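Local structure of CLIP-associating protein (4G3A) at residues T191-Y196 with E222-Q227; P172-L177 with D211-S216. The protein tracks microtubule plus ends and stabilises dynamic microtubules, acting in mitotic spindle formation and kinetochore attachment through a multidomain chain of which this is the N-terminal TOG-like domain. One frame throughout, in Å; residues are numbered along the deposited sequence.

Overall arrangement
Both contacts tie the last helix of the domain, 215-229, and the loop leading into it, to the third HEAT repeat. Contact 1 joins this helix to helix 182-199, and contact 2 joins the loop to the late part of helix 170-175, which precedes 182-199 in the chain. Their centres are about 14 Å apart and lie about 23 and 24 Å from the centre of the chain, toward its C-terminal end. Leu-192 bridges them: its CG lies 3.7 Å from Val-173 CG1 and its CD1 4.1 Å from Cys-174 SG. They thus share one apolar layer around Leu-192, with an aromatic stack in contact 1 and a valine methyl against a thiol and a leucine methyl in contact 2.

Contact 1: T191-Y196 with E222-Q227; sequences TLVEIY and EQKFDQ
Leu-192 meets Phe-225 through its backbone, its carbonyl O lying 3.8 Å from CE2 of the ring, while its side chain turns to Leu-221 and to helix 170-175. Val-193 is at the point of closest backbone approach, its CA 6.4 Å from that of Phe-225. Its CG2 methyl touches both Lys-224 CB, at 3.7 Å, and Phe-225 CE2; the lysine chain crosses the valine at about a right angle and carries its amine away. Val-193 CA sits at the edge of the Phe-225 ring, near its plane. One turn on, Tyr-196 forms an offset stack with Phe-225, the planes within 1° of parallel and the centroids 4.5 Å apart. With CG anti to the backbone N (chi1 176°), the ring leaves the helix toward Phe-225; CD1 lies over the phenylalanine face, offset toward the rim, and CB makes a CH-pi contact with that ring. In a second CH-pi contact, Phe-225 CB stands 3.6 Å above the centre of the tyrosine ring. The phenol OH goes on to a hydrogen bond with Asp-201. An alanine at Tyr-196 would probably open a gap against Phe-225 CB and CG and leave Asp-201 without its phenol partner. Leu-203 and Leu-207 of helix 203-208 also touch Phe-225. Helices 182-199 and 215-229, crossing locally at -41°, are neighbours in the side-by-side helix array of a HEAT-repeat TOG domain.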
loop_
_atom_site.group_PDB
_atom_site.type_symbol
_atom_site.label_atom_id
_atom_site.label_comp_id
_atom_site.label_asym_id
_atom_site.label_seq_id
_atom_site.Cartn_x
_atom_site.Cartn_y
_atom_site.Cartn_z
ATOM N N THR A 191 14.036 3.942 -7.211
ATOM C CA THR A 191 13.007 4.927 -6.860
ATOM C C THR A 191 13.411 6.349 -7.268
ATOM O O THR A 191 12.599 7.115 -7.796
ATOM C CB THR A 191 12.688 4.912 -5.337
ATOM O OG1 THR A 191 12.177 3.632 -4.963
ATOM C CG2 THR A 191 11.670 5.976 -4.990
ATOM N N LEU A 192 14.670 6.702 -7.017
ATOM C CA LEU A 192 15.190 8.003 -7.442
ATOM C C LEU A 192 15.183 8.112 -8.967
ATOM O O LEU A 192 14.896 9.172 -9.530
ATOM C CB LEU A 192 16.594 8.216 -6.895
ATOM C CG LEU A 192 16.599 8.396 -5.373
ATOM C CD1 LEU A 192 18.020 8.323 -4.855
ATOM C CD2 LEU A 192 15.941 9.724 -4.999
ATOM N N VAL A 193 15.481 7.003 -9.626
ATOM C CA VAL A 193 15.448 6.967 -11.079
ATOM C C VAL A 193 14.022 7.203 -11.580
ATOM O O VAL A 193 13.808 8.006 -12.490
ATOM C CB VAL A 193 16.048 5.652 -11.636
ATOM C CG1 VAL A 193 15.757 5.511 -13.126
ATOM C CG2 VAL A 193 17.552 5.602 -11.380
ATOM N N GLU A 194 13.045 6.539 -10.961
ATOM C CA GLU A 194 11.638 6.746 -11.307
ATOM C C GLU A 194 11.196 8.184 -11.028
ATOM O O GLU A 194 10.439 8.765 -11.806
ATOM C CB GLU A 194 10.724 5.773 -10.542
ATOM C CG GLU A 194 11.127 4.306 -10.631
ATOM C CD GLU A 194 11.020 3.727 -12.040
ATOM O OE1 GLU A 194 10.332 4.320 -12.903
ATOM O OE2 GLU A 194 11.627 2.661 -12.277
ATOM N N ILE A 195 11.673 8.761 -9.921
ATOM C CA ILE A 195 11.359 10.150 -9.594
ATOM C C ILE A 195 12.005 11.083 -10.631
ATOM O O ILE A 195 11.424 12.089 -11.036
ATOM C CB ILE A 195 11.831 10.533 -8.179
ATOM C CG1 ILE A 195 10.861 9.976 -7.115
ATOM C CG2 ILE A 195 11.964 12.046 -8.054
ATOM C CD1 ILE A 195 11.413 10.090 -5.667
ATOM N N TYR A 196 13.200 10.743 -11.078
ATOM C CA TYR A 196 13.818 11.542 -12.142
ATOM C C TYR A 196 12.901 11.664 -13.370
ATOM O O TYR A 196 12.833 12.719 -14.006
ATOM C CB TYR A 196 15.174 10.973 -12.544
ATOM C CG TYR A 196 15.815 11.707 -13.716
ATOM C CD1 TYR A 196 16.472 12.915 -13.532
ATOM C CD2 TYR A 196 15.745 11.187 -14.996
ATOM C CE1 TYR A 196 17.052 13.592 -14.607
ATOM C CE2 TYR A 196 16.315 11.849 -16.074
ATOM C CZ TYR A 196 16.965 13.048 -15.879
ATOM O OH TYR A 196 17.525 13.696 -16.963
ATOM N N GLU A 222 23.625 9.672 -11.508
ATOM C CA GLU A 222 23.668 10.528 -12.688
ATOM C C GLU A 222 23.829 9.732 -13.986
ATOM O O GLU A 222 23.278 10.109 -15.020
ATOM C CB GLU A 222 24.705 11.645 -12.545
ATOM C CG GLU A 222 24.280 12.666 -11.497
ATOM C CD GLU A 222 24.878 14.037 -11.725
ATOM O OE1 GLU A 222 24.540 14.668 -12.748
ATOM O OE2 GLU A 222 25.667 14.494 -10.866
ATOM N N GLN A 223 24.550 8.618 -13.932
ATOM C CA GLN A 223 24.640 7.754 -15.104
ATOM C C GLN A 223 23.258 7.206 -15.441
ATOM O O GLN A 223 22.853 7.197 -16.598
ATOM C CB GLN A 223 25.628 6.610 -14.883
ATOM C CG GLN A 223 27.077 7.016 -15.056
ATOM C CD GLN A 223 28.047 5.934 -14.617
ATOM O OE1 GLN A 223 27.648 4.803 -14.331
ATOM N NE2 GLN A 223 29.329 6.279 -14.557
ATOM N N LYS A 224 22.525 6.776 -14.421
ATOM C CA LYS A 224 21.191 6.238 -14.656
ATOM C C LYS A 224 20.208 7.280 -15.198
ATOM O O LYS A 224 19.369 6.966 -16.042
ATOM C CB LYS A 224 20.664 5.548 -13.403
ATOM C CG LYS A 224 21.349 4.220 -13.159
ATOM C CD LYS A 224 21.115 3.699 -11.757
ATOM C CE LYS A 224 21.804 2.353 -11.555
ATOM N NZ LYS A 224 21.130 1.268 -12.325
ATOM N N PHE A 225 20.314 8.518 -14.729
ATOM C CA PHE A 225 19.475 9.591 -15.266
ATOM C C PHE A 225 19.803 9.858 -16.740
ATOM O O PHE A 225 18.906 10.034 -17.565
ATOM C CB PHE A 225 19.636 10.877 -14.454
ATOM C CG PHE A 225 19.294 10.724 -12.990
ATOM C CD1 PHE A 225 19.670 11.695 -12.076
ATOM C CD2 PHE A 225 18.611 9.609 -12.537
ATOM C CE1 PHE A 225 19.366 11.562 -10.740
ATOM C CE2 PHE A 225 18.303 9.462 -11.188
ATOM C CZ PHE A 225 18.677 10.444 -10.295
ATOM N N ASP A 226 21.093 9.899 -17.057
ATOM C CA ASP A 226 21.520 10.125 -18.431
ATOM C C ASP A 226 20.893 9.055 -19.299
ATOM O O ASP A 226 20.373 9.343 -20.374
ATOM C CB ASP A 226 23.042 10.041 -18.557
ATOM C CG ASP A 226 23.748 11.220 -17.933
ATOM O OD1 ASP A 226 23.107 12.275 -17.765
ATOM O OD2 ASP A 226 24.952 11.091 -17.625
ATOM N N GLN A 227 20.950 7.817 -18.818
ATOM C CA GLN A 227 20.392 6.689 -19.550
ATOM C C GLN A 227 18.890 6.859 -19.805
ATOM O O GLN A 227 18.393 6.547 -20.896
ATOM C CB GLN A 227 20.686 5.374 -18.826
ATOM C CG GLN A 227 20.407 4.147 -19.669
ATOM C CD GLN A 227 21.042 4.237 -21.057
ATOM O OE1 GLN A 227 22.221 4.578 -21.197
ATOM N NE2 GLN A 227 20.257 3.931 -22.091
#

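Contact 2: P172-L177 with D211-S216; sequences PVCALL and DDVPAS
Val-213 brings a single methyl, CG2, against two side chains of segment 172-177, and this makes up the apolar part of the contact. CG2 lies 3.5 Å from Cys-174 SG and 3.8 Å from Cys-174 CB, so that the thiol and its methylene bear on the methyl together. Leu-177 adds its CD1, 4.0 Å from the same CG2, in an oblique approach. The cysteine sulphur is anti to the carbonyl carbon (chi1 -75°), which turns SG onto the valine methyl. Met-210 also touches Cys-174, while Leu-177 packs further on Ala-188 and Ile-189 of helix 182-199.

The polar neighbours give no bond across the contact. Asp-212 OD2 comes within 3.4 Å of Cys-174 O, but both atoms are acceptors. Cys-174 O accepts the amide of Leu-177, with N to O 2.9 Å. The aspartate carboxylate, which lies beside Ala-175, is poorly ordered, in keeping with a loose, exposed fringe beside the buried methyl. Beyond the two segments, Leu-177 O accepts a hydrogen bond from Lys-217 NZ, a polar tie between the chain after helix 170-175 and the early part of helix 215-229, for which Pro-214 is the N-cap residue.

The contact thus packs the loop before helix 215-229 onto helix 170-175, within the third HEAT repeat of this TOG domain. Without a hydrogen bond between the segments, the join rests on van der Waals contact around one valine methyl; if the modelled position of the poorly ordered carboxylate holds, that group would probably add little, or slight repulsion.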
loop_
_atom_site.group_PDB
_atom_site.type_symbol
_atom_site.label_atom_id
_atom_site.label_comp_id
_atom_site.label_asym_id
_atom_site.label_seq_id
_atom_site.Cartn_x
_atom_site.Cartn_y
_atom_site.Cartn_z
ATOM N N PRO A 172 14.621 11.161 2.916
ATOM C CA PRO A 172 14.427 9.796 3.419
ATOM C C PRO A 172 14.722 8.694 2.399
ATOM O O PRO A 172 15.253 7.658 2.796
ATOM C CB PRO A 172 12.947 9.765 3.836
ATOM C CG PRO A 172 12.343 11.005 3.296
ATOM C CD PRO A 172 13.435 12.003 3.140
ATOM N N VAL A 173 14.383 8.885 1.124
ATOM C CA VAL A 173 14.738 7.871 0.132
ATOM C C VAL A 173 16.270 7.744 0.040
ATOM O O VAL A 173 16.822 6.644 -0.051
ATOM C CB VAL A 173 14.150 8.197 -1.253
ATOM C CG1 VAL A 173 14.758 7.278 -2.326
ATOM C CG2 VAL A 173 12.631 8.085 -1.216
ATOM N N CYS A 174 16.964 8.871 0.077
ATOM C CA CYS A 174 18.425 8.825 0.038
ATOM C C CYS A 174 18.995 8.078 1.250
ATOM O O CYS A 174 19.960 7.337 1.120
ATOM C CB CYS A 174 19.013 10.226 -0.084
ATOM S SG CYS A 174 18.864 10.942 -1.754
ATOM N N ALA A 175 18.382 8.256 2.421
ATOM C CA ALA A 175 18.798 7.512 3.607
ATOM C C ALA A 175 18.748 6.009 3.370
ATOM O O ALA A 175 19.576 5.268 3.893
ATOM C CB ALA A 175 17.936 7.888 4.816
ATOM N N LEU A 176 17.766 5.553 2.593
ATOM C CA LEU A 176 17.657 4.128 2.286
ATOM C C LEU A 176 18.727 3.588 1.330
ATOM O O LEU A 176 18.867 2.369 1.187
ATOM C CB LEU A 176 16.250 3.777 1.790
ATOM C CG LEU A 176 15.162 3.899 2.872
ATOM C CD1 LEU A 176 13.851 3.329 2.371
ATOM C CD2 LEU A 176 15.588 3.196 4.151
ATOM N N LEU A 177 19.477 4.482 0.674
ATOM C CA LEU A 177 20.645 4.055 -0.100
ATOM C C LEU A 177 21.661 3.336 0.787
ATOM O O LEU A 177 22.376 2.455 0.320
ATOM C CB LEU A 177 21.327 5.247 -0.802
ATOM C CG LEU A 177 20.528 5.900 -1.934
ATOM C CD1 LEU A 177 21.195 7.190 -2.417
ATOM C CD2 LEU A 177 20.357 4.930 -3.094
ATOM N N ASP A 211 24.486 15.701 1.458
ATOM C CA ASP A 211 25.774 15.244 1.981
ATOM C C ASP A 211 25.693 13.799 2.481
ATOM O O ASP A 211 26.711 13.145 2.700
ATOM C CB ASP A 211 26.302 16.185 3.069
ATOM C CG ASP A 211 25.315 16.394 4.200
ATOM O OD1 ASP A 211 24.186 15.865 4.128
ATOM O OD2 ASP A 211 25.678 17.097 5.163
ATOM N N ASP A 212 24.470 13.317 2.655
ATOM C CA ASP A 212 24.216 11.899 2.839
ATOM C C ASP A 212 24.833 11.081 1.699
ATOM O O ASP A 212 25.781 10.319 1.916
ATOM C CB ASP A 212 22.699 11.659 2.870
ATOM C CG ASP A 212 22.323 10.248 3.312
ATOM O OD1 ASP A 212 21.959 10.069 4.498
ATOM O OD2 ASP A 212 22.370 9.324 2.470
ATOM N N VAL A 213 24.312 11.286 0.485
ATOM C CA VAL A 213 24.683 10.529 -0.718
ATOM C C VAL A 213 26.174 10.588 -1.064
ATOM O O VAL A 213 26.694 11.640 -1.454
ATOM C CB VAL A 213 23.901 11.036 -1.943
ATOM C CG1 VAL A 213 24.291 10.262 -3.187
ATOM C CG2 VAL A 213 22.400 10.950 -1.695
ATOM N N PRO A 214 26.868 9.445 -0.951
ATOM C CA PRO A 214 28.295 9.402 -1.290
ATOM C C PRO A 214 28.499 9.807 -2.747
ATOM O O PRO A 214 27.621 9.542 -3.570
ATOM C CB PRO A 214 28.657 7.925 -1.099
ATOM C CG PRO A 214 27.621 7.396 -0.149
ATOM C CD PRO A 214 26.362 8.139 -0.496
ATOM N N ALA A 215 29.630 10.440 -3.053
ATOM C CA ALA A 215 29.908 10.888 -4.414
ATOM C C ALA A 215 29.763 9.731 -5.394
ATOM O O ALA A 215 29.284 9.902 -6.510
ATOM C CB ALA A 215 31.311 11.490 -4.505
ATOM N N SER A 216 30.187 8.548 -4.971
ATOM C CA SER A 216 30.143 7.378 -5.836
ATOM C C SER A 216 28.704 7.036 -6.261
ATOM O O SER A 216 28.462 6.577 -7.385
ATOM C CB SER A 216 30.794 6.191 -5.127
ATOM O OG SER A 216 30.162 5.961 -3.878
#